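PDB 4HW6: hypothetical protein, IPT/TIG domain protein from Bacteroides ovatus, which is of unknown function but probably binds carbohydrate or another nutrient as an auxiliary binding protein, joining an IPT/TIG domain to a six-bladed beta-propeller. Local coordinates for residues 222-234 with 242-255. Residues are numbered along the deposited sequence; the frame is centred on the assembly and turned at random.
Sequences LSLCNARGAKTCA and IYYTRYHHAMISSY
Leu-224 lies over one face of the Tyr-255 ring, its CB 4.2 Å from the ring centroid in a CH-pi contact, while its CD1 reaches on to meet CD1 of Ile-242. Beside it, SG of Cys-225 approaches the same ring obliquely, 4.7 Å from the centroid, and makes a longer sulfur-aromatic contact with Tyr-244. A chi1 of 173°, which sets CG of Tyr-255 opposite the backbone N, carries the ring out toward strand 222-226, and a water joins its OH to the carbonyl O of Leu-224. At Tyr-255 a leucine would probably leave Leu-224 CB without a ring face to lie on, Cys-225 SG with Tyr-244 as its one aromatic neighbour in this contact, and the water without its phenolic partner. These contacts join two successive blades of the six-bladed propeller: strand 222-226 is an outermost strand of one, where Leu-224 and Cys-225 form a classic beta bulge opposite Ile-209, and the chain then crosses to start the next. There Ala-234 and Tyr-243 form an antiparallel hydrogen-bonded pair, Ala-234 N to Tyr-243 O 2.9 Å and nearly straight at 173°. Before that pair, the linking chain is tied to the same hairpin: Lys-231 N donates to Thr-245 O (3.1 Å), and Tyr-247 N reaches Gly-229 O (2.8 Å) from above the carbonyl plane. CB of Ala-227 packs against Tyr-244 and the Arg-246 chain, whose guanidinium is covered on one face by His-249 and salt-bridged to Glu-264. Further in, Asp-186, on a strand of the preceding blade, accepts bonds from Thr-232 OG1 and Cys-233 N.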
loop_
_atom_site.group_PDB
_atom_site.type_symbol
_atom_site.label_atom_id
_atom_site.label_comp_id
_atom_site.label_asym_id
_atom_site.label_seq_id
_atom_site.Cartn_x
_atom_site.Cartn_y
_atom_site.Cartn_z
ATOM N N LEU A 222 17.423 -22.393 -2.973
ATOM C CA LEU A 222 18.378 -22.933 -2.000
ATOM C C LEU A 222 17.651 -23.136 -0.671
ATOM O O LEU A 222 16.692 -22.433 -0.367
ATOM C CB LEU A 222 19.558 -21.975 -1.782
ATOM C CG LEU A 222 20.392 -21.530 -2.994
ATOM C CD1 LEU A 222 21.371 -20.435 -2.581
ATOM C CD2 LEU A 222 21.133 -22.685 -3.663
ATOM N N SER A 223 18.110 -24.098 0.119
ATOM C CA SER A 223 17.590 -24.313 1.471
ATOM C C SER A 223 18.528 -23.642 2.472
ATOM O O SER A 223 19.727 -23.936 2.488
ATOM C CB SER A 223 17.508 -25.816 1.767
ATOM O OG SER A 223 16.642 -26.459 0.830
ATOM N N LEU A 224 17.996 -22.763 3.306
ATOM C CA LEU A 224 18.816 -22.028 4.238
ATOM C C LEU A 224 18.926 -22.758 5.557
ATOM O O LEU A 224 20.022 -22.993 6.030
ATOM C CB LEU A 224 18.271 -20.634 4.495
ATOM C CG LEU A 224 18.227 -19.707 3.288
ATOM C CD1 LEU A 224 17.806 -18.303 3.712
ATOM C CD2 LEU A 224 19.583 -19.698 2.588
ATOM N N CYS A 225 17.799 -23.091 6.163
ATOM C CA CYS A 225 17.832 -23.767 7.450
ATOM C C CYS A 225 16.557 -24.526 7.730
ATOM O O CYS A 225 15.482 -24.224 7.194
ATOM C CB CYS A 225 18.129 -22.787 8.594
ATOM S SG CYS A 225 16.845 -21.557 8.822
ATOM N N ASN A 226 16.699 -25.539 8.578
ATOM C CA ASN A 226 15.564 -26.310 9.055
ATOM C C ASN A 226 14.800 -25.546 10.113
ATOM O O ASN A 226 15.385 -24.850 10.957
ATOM C CB ASN A 226 16.024 -27.627 9.680
ATOM C CG ASN A 226 16.709 -28.541 8.702
ATOM O OD1 ASN A 226 16.528 -28.435 7.480
ATOM N ND2 ASN A 226 17.505 -29.467 9.236
ATOM N N ALA A 227 13.479 -25.666 10.079
ATOM C CA ALA A 227 12.652 -25.038 11.095
ATOM C C ALA A 227 11.272 -25.627 10.897
ATOM O O ALA A 227 10.736 -25.605 9.800
ATOM C CB ALA A 227 12.603 -23.530 10.916
ATOM N N ARG A 228 10.734 -26.167 11.976
ATOM C CA ARG A 228 9.397 -26.684 12.001
ATOM C C ARG A 228 8.400 -25.619 12.412
ATOM O O ARG A 228 8.614 -24.861 13.370
ATOM C CB ARG A 228 9.375 -27.842 12.987
ATOM C CG ARG A 228 8.000 -28.387 13.275
ATOM C CD ARG A 228 8.127 -29.604 14.149
ATOM N NE ARG A 228 6.810 -30.104 14.491
ATOM C CZ ARG A 228 6.604 -31.277 15.079
ATOM N NH1 ARG A 228 7.631 -32.057 15.412
ATOM N NH2 ARG A 228 5.364 -31.665 15.367
ATOM N N GLY A 229 7.258 -25.582 11.726
ATOM C CA GLY A 229 6.201 -24.622 12.045
ATOM C C GLY A 229 6.583 -23.159 11.967
ATOM O O GLY A 229 6.077 -22.338 12.761
ATOM N N ALA A 230 7.457 -22.822 11.027
ATOM C CA ALA A 230 7.886 -21.436 10.852
ATOM C C ALA A 230 6.793 -20.579 10.247
ATOM O O ALA A 230 6.077 -21.023 9.316
ATOM C CB ALA A 230 9.187 -21.356 10.034
ATOM N N LYS A 231 6.694 -19.329 10.734
ATOM C CA LYS A 231 5.568 -18.445 10.409
ATOM C C LYS A 231 5.878 -17.118 9.709
ATOM O O LYS A 231 5.005 -16.537 9.068
ATOM C CB LYS A 231 4.812 -18.098 11.695
ATOM C CG LYS A 231 4.227 -19.285 12.437
ATOM C CD LYS A 231 3.252 -20.067 11.576
ATOM C CE LYS A 231 2.480 -21.106 12.374
ATOM N NZ LYS A 231 1.364 -21.636 11.543
ATOM N N THR A 232 7.096 -16.633 9.851
ATOM C CA THR A 232 7.434 -15.262 9.450
ATOM C C THR A 232 8.929 -15.152 9.200
ATOM O O THR A 232 9.705 -15.965 9.702
ATOM C CB THR A 232 6.939 -14.217 10.496
ATOM O OG1 THR A 232 7.091 -12.875 9.996
ATOM C CG2 THR A 232 7.655 -14.343 11.830
ATOM N N CYS A 233 9.319 -14.189 8.369
ATOM C CA CYS A 233 10.739 -13.937 8.039
ATOM C C CYS A 233 10.982 -12.426 7.919
ATOM O O CYS A 233 10.697 -11.813 6.894
ATOM C CB CYS A 233 11.178 -14.644 6.751
ATOM S SG CYS A 233 10.169 -14.390 5.269
ATOM N N ALA A 234 11.520 -11.841 8.972
ATOM C CA ALA A 234 11.737 -10.404 9.028
ATOM C C ALA A 234 13.230 -10.129 8.923
ATOM O O ALA A 234 14.005 -10.487 9.812
ATOM C CB ALA A 234 11.177 -9.842 10.318
ATOM N N ILE A 242 17.744 -12.897 9.271
ATOM C CA ILE A 242 16.358 -13.287 9.110
ATOM C C ILE A 242 15.786 -13.723 10.441
ATOM O O ILE A 242 16.204 -14.723 11.015
ATOM C CB ILE A 242 16.179 -14.420 8.071
ATOM C CG1 ILE A 242 16.741 -13.999 6.715
ATOM C CG2 ILE A 242 14.711 -14.795 7.932
ATOM C CD1 ILE A 242 16.952 -15.182 5.767
ATOM N N TYR A 243 14.863 -12.935 10.962
ATOM C CA TYR A 243 14.225 -13.218 12.240
ATOM C C TYR A 243 12.925 -13.958 12.022
ATOM O O TYR A 243 12.117 -13.578 11.174
ATOM C CB TYR A 243 14.001 -11.925 13.054
ATOM C CG TYR A 243 15.300 -11.254 13.520
ATOM C CD1 TYR A 243 16.108 -10.527 12.627
ATOM C CD2 TYR A 243 15.712 -11.328 14.856
ATOM C CE1 TYR A 243 17.281 -9.906 13.049
ATOM C CE2 TYR A 243 16.901 -10.718 15.287
ATOM C CZ TYR A 243 17.669 -9.993 14.374
ATOM O OH TYR A 243 18.844 -9.391 14.785
ATOM N N TYR A 244 12.717 -15.034 12.792
ATOM C CA TYR A 244 11.544 -15.867 12.614
ATOM C C TYR A 244 11.007 -16.449 13.910
ATOM O O TYR A 244 11.662 -16.380 14.950
ATOM C CB TYR A 244 11.811 -16.975 11.599
ATOM C CG TYR A 244 12.859 -18.013 11.980
ATOM C CD1 TYR A 244 14.229 -17.763 11.833
ATOM C CD2 TYR A 244 12.483 -19.262 12.463
ATOM C CE1 TYR A 244 15.171 -18.732 12.144
ATOM C CE2 TYR A 244 13.424 -20.230 12.785
ATOM C CZ TYR A 244 14.763 -19.975 12.605
ATOM O OH TYR A 244 15.709 -20.931 12.938
ATOM N N THR A 245 9.782 -16.987 13.830
ATOM C CA THR A 245 9.195 -17.757 14.901
ATOM C C THR A 245 8.824 -19.149 14.394
ATOM O O THR A 245 8.654 -19.356 13.183
ATOM C CB THR A 245 7.916 -17.098 15.503
ATOM O OG1 THR A 245 6.852 -17.112 14.541
ATOM C CG2 THR A 245 8.167 -15.665 15.950
ATOM N N ARG A 246 8.765 -20.087 15.336
ATOM C CA ARG A 246 8.302 -21.459 15.119
ATOM C C ARG A 246 7.189 -21.811 16.098
ATOM O O ARG A 246 7.260 -21.506 17.284
ATOM C CB ARG A 246 9.435 -22.446 15.377
ATOM C CG ARG A 246 10.584 -22.378 14.387
ATOM C CD ARG A 246 11.665 -23.353 14.787
ATOM N NE ARG A 246 12.243 -22.961 16.073
ATOM C CZ ARG A 246 12.996 -23.711 16.867
ATOM N NH1 ARG A 246 13.295 -24.972 16.571
ATOM N NH2 ARG A 246 13.449 -23.188 18.003
ATOM N N TYR A 247 6.173 -22.503 15.598
ATOM C CA TYR A 247 4.988 -22.826 16.369
ATOM C C TYR A 247 5.249 -23.362 17.763
ATOM O O TYR A 247 4.597 -22.938 18.713
ATOM C CB TYR A 247 4.117 -23.798 15.565
ATOM C CG TYR A 247 2.781 -24.121 16.197
ATOM C CD1 TYR A 247 2.657 -25.154 17.106
ATOM C CD2 TYR A 247 1.626 -23.413 15.846
ATOM C CE1 TYR A 247 1.442 -25.457 17.674
ATOM C CE2 TYR A 247 0.413 -23.700 16.425
ATOM C CZ TYR A 247 0.317 -24.713 17.333
ATOM O OH TYR A 247 -0.908 -25.025 17.926
ATOM N N HIS A 248 6.197 -24.293 17.900
ATOM C CA HIS A 248 6.378 -24.984 19.165
ATOM C C HIS A 248 7.363 -24.360 20.158
ATOM O O HIS A 248 7.686 -24.986 21.177
ATOM C CB HIS A 248 6.783 -26.419 18.897
ATOM C CG HIS A 248 5.690 -27.237 18.300
ATOM N ND1 HIS A 248 4.594 -27.647 19.031
ATOM C CD2 HIS A 248 5.513 -27.713 17.040
ATOM C CE1 HIS A 248 3.796 -28.360 18.250
ATOM N NE2 HIS A 248 4.333 -28.426 17.042
ATOM N N HIS A 249 7.812 -23.141 19.883
ATOM C CA HIS A 249 8.872 -22.501 20.662
ATOM C C HIS A 249 8.452 -21.039 20.956
ATOM O O HIS A 249 8.070 -20.290 20.039
ATOM C CB HIS A 249 10.177 -22.607 19.864
ATOM C CG HIS A 249 10.579 -24.027 19.625
ATOM N ND1 HIS A 249 11.198 -24.779 20.595
ATOM C CD2 HIS A 249 10.324 -24.868 18.594
ATOM C CE1 HIS A 249 11.376 -26.014 20.136
ATOM N NE2 HIS A 249 10.848 -26.093 18.927
ATOM N N ALA A 250 8.517 -20.643 22.222
ATOM C CA ALA A 250 8.133 -19.262 22.611
ATOM C C ALA A 250 9.355 -18.344 22.581
ATOM O O ALA A 250 9.944 -18.046 23.630
ATOM C CB ALA A 250 7.513 -19.251 24.008
HETATM N N MSE A 251 9.683 -17.869 21.389
HETATM C CA MSE A 251 10.905 -17.093 21.189
HETATM C C MSE A 251 10.979 -16.562 19.782
HETATM O O MSE A 251 10.200 -16.973 18.893
HETATM C CB MSE A 251 12.146 -17.976 21.472
HETATM C CG MSE A 251 12.288 -19.164 20.512
HETATM SE SE MSE A 251 13.537 -20.506 21.149
HETATM C CE MSE A 251 12.732 -20.945 22.857
ATOM N N ILE A 252 11.889 -15.603 19.587
ATOM C CA ILE A 252 12.295 -15.210 18.264
ATOM C C ILE A 252 13.675 -15.830 18.017
ATOM O O ILE A 252 14.576 -15.737 18.847
ATOM C CB ILE A 252 12.383 -13.686 18.126
ATOM C CG1 ILE A 252 11.012 -13.072 18.400
ATOM C CG2 ILE A 252 12.915 -13.280 16.741
ATOM C CD1 ILE A 252 11.055 -11.557 18.541
ATOM N N SER A 253 13.809 -16.428 16.836
ATOM C CA SER A 253 15.035 -17.025 16.374
ATOM C C SER A 253 15.578 -16.199 15.217
ATOM O O SER A 253 14.850 -15.364 14.637
ATOM C CB SER A 253 14.773 -18.468 15.890
ATOM O OG SER A 253 14.190 -19.290 16.919
ATOM N N SER A 254 16.814 -16.467 14.815
ATOM C CA SER A 254 17.335 -15.880 13.583
ATOM C C SER A 254 18.283 -16.787 12.834
ATOM O O SER A 254 18.926 -17.677 13.413
ATOM C CB SER A 254 18.084 -14.565 13.849
ATOM O OG SER A 254 19.299 -14.799 14.532
ATOM N N TYR A 255 18.388 -16.493 11.539
ATOM C CA TYR A 255 19.365 -17.062 10.646
ATOM C C TYR A 255 20.079 -15.931 9.914
ATOM O O TYR A 255 19.439 -15.026 9.353
ATOM C CB TYR A 255 18.689 -18.026 9.640
ATOM C CG TYR A 255 19.654 -18.516 8.583
ATOM C CD1 TYR A 255 20.502 -19.579 8.827
ATOM C CD2 TYR A 255 19.738 -17.893 7.356
ATOM C CE1 TYR A 255 21.403 -20.017 7.869
ATOM C CE2 TYR A 255 20.613 -18.331 6.384
ATOM C CZ TYR A 255 21.448 -19.397 6.635
ATOM O OH TYR A 255 22.344 -19.818 5.659
HETATM O O HOH W 1 22.702 -22.389 5.100
HETATM O O HOH W 2 7.945 -25.714 15.891
#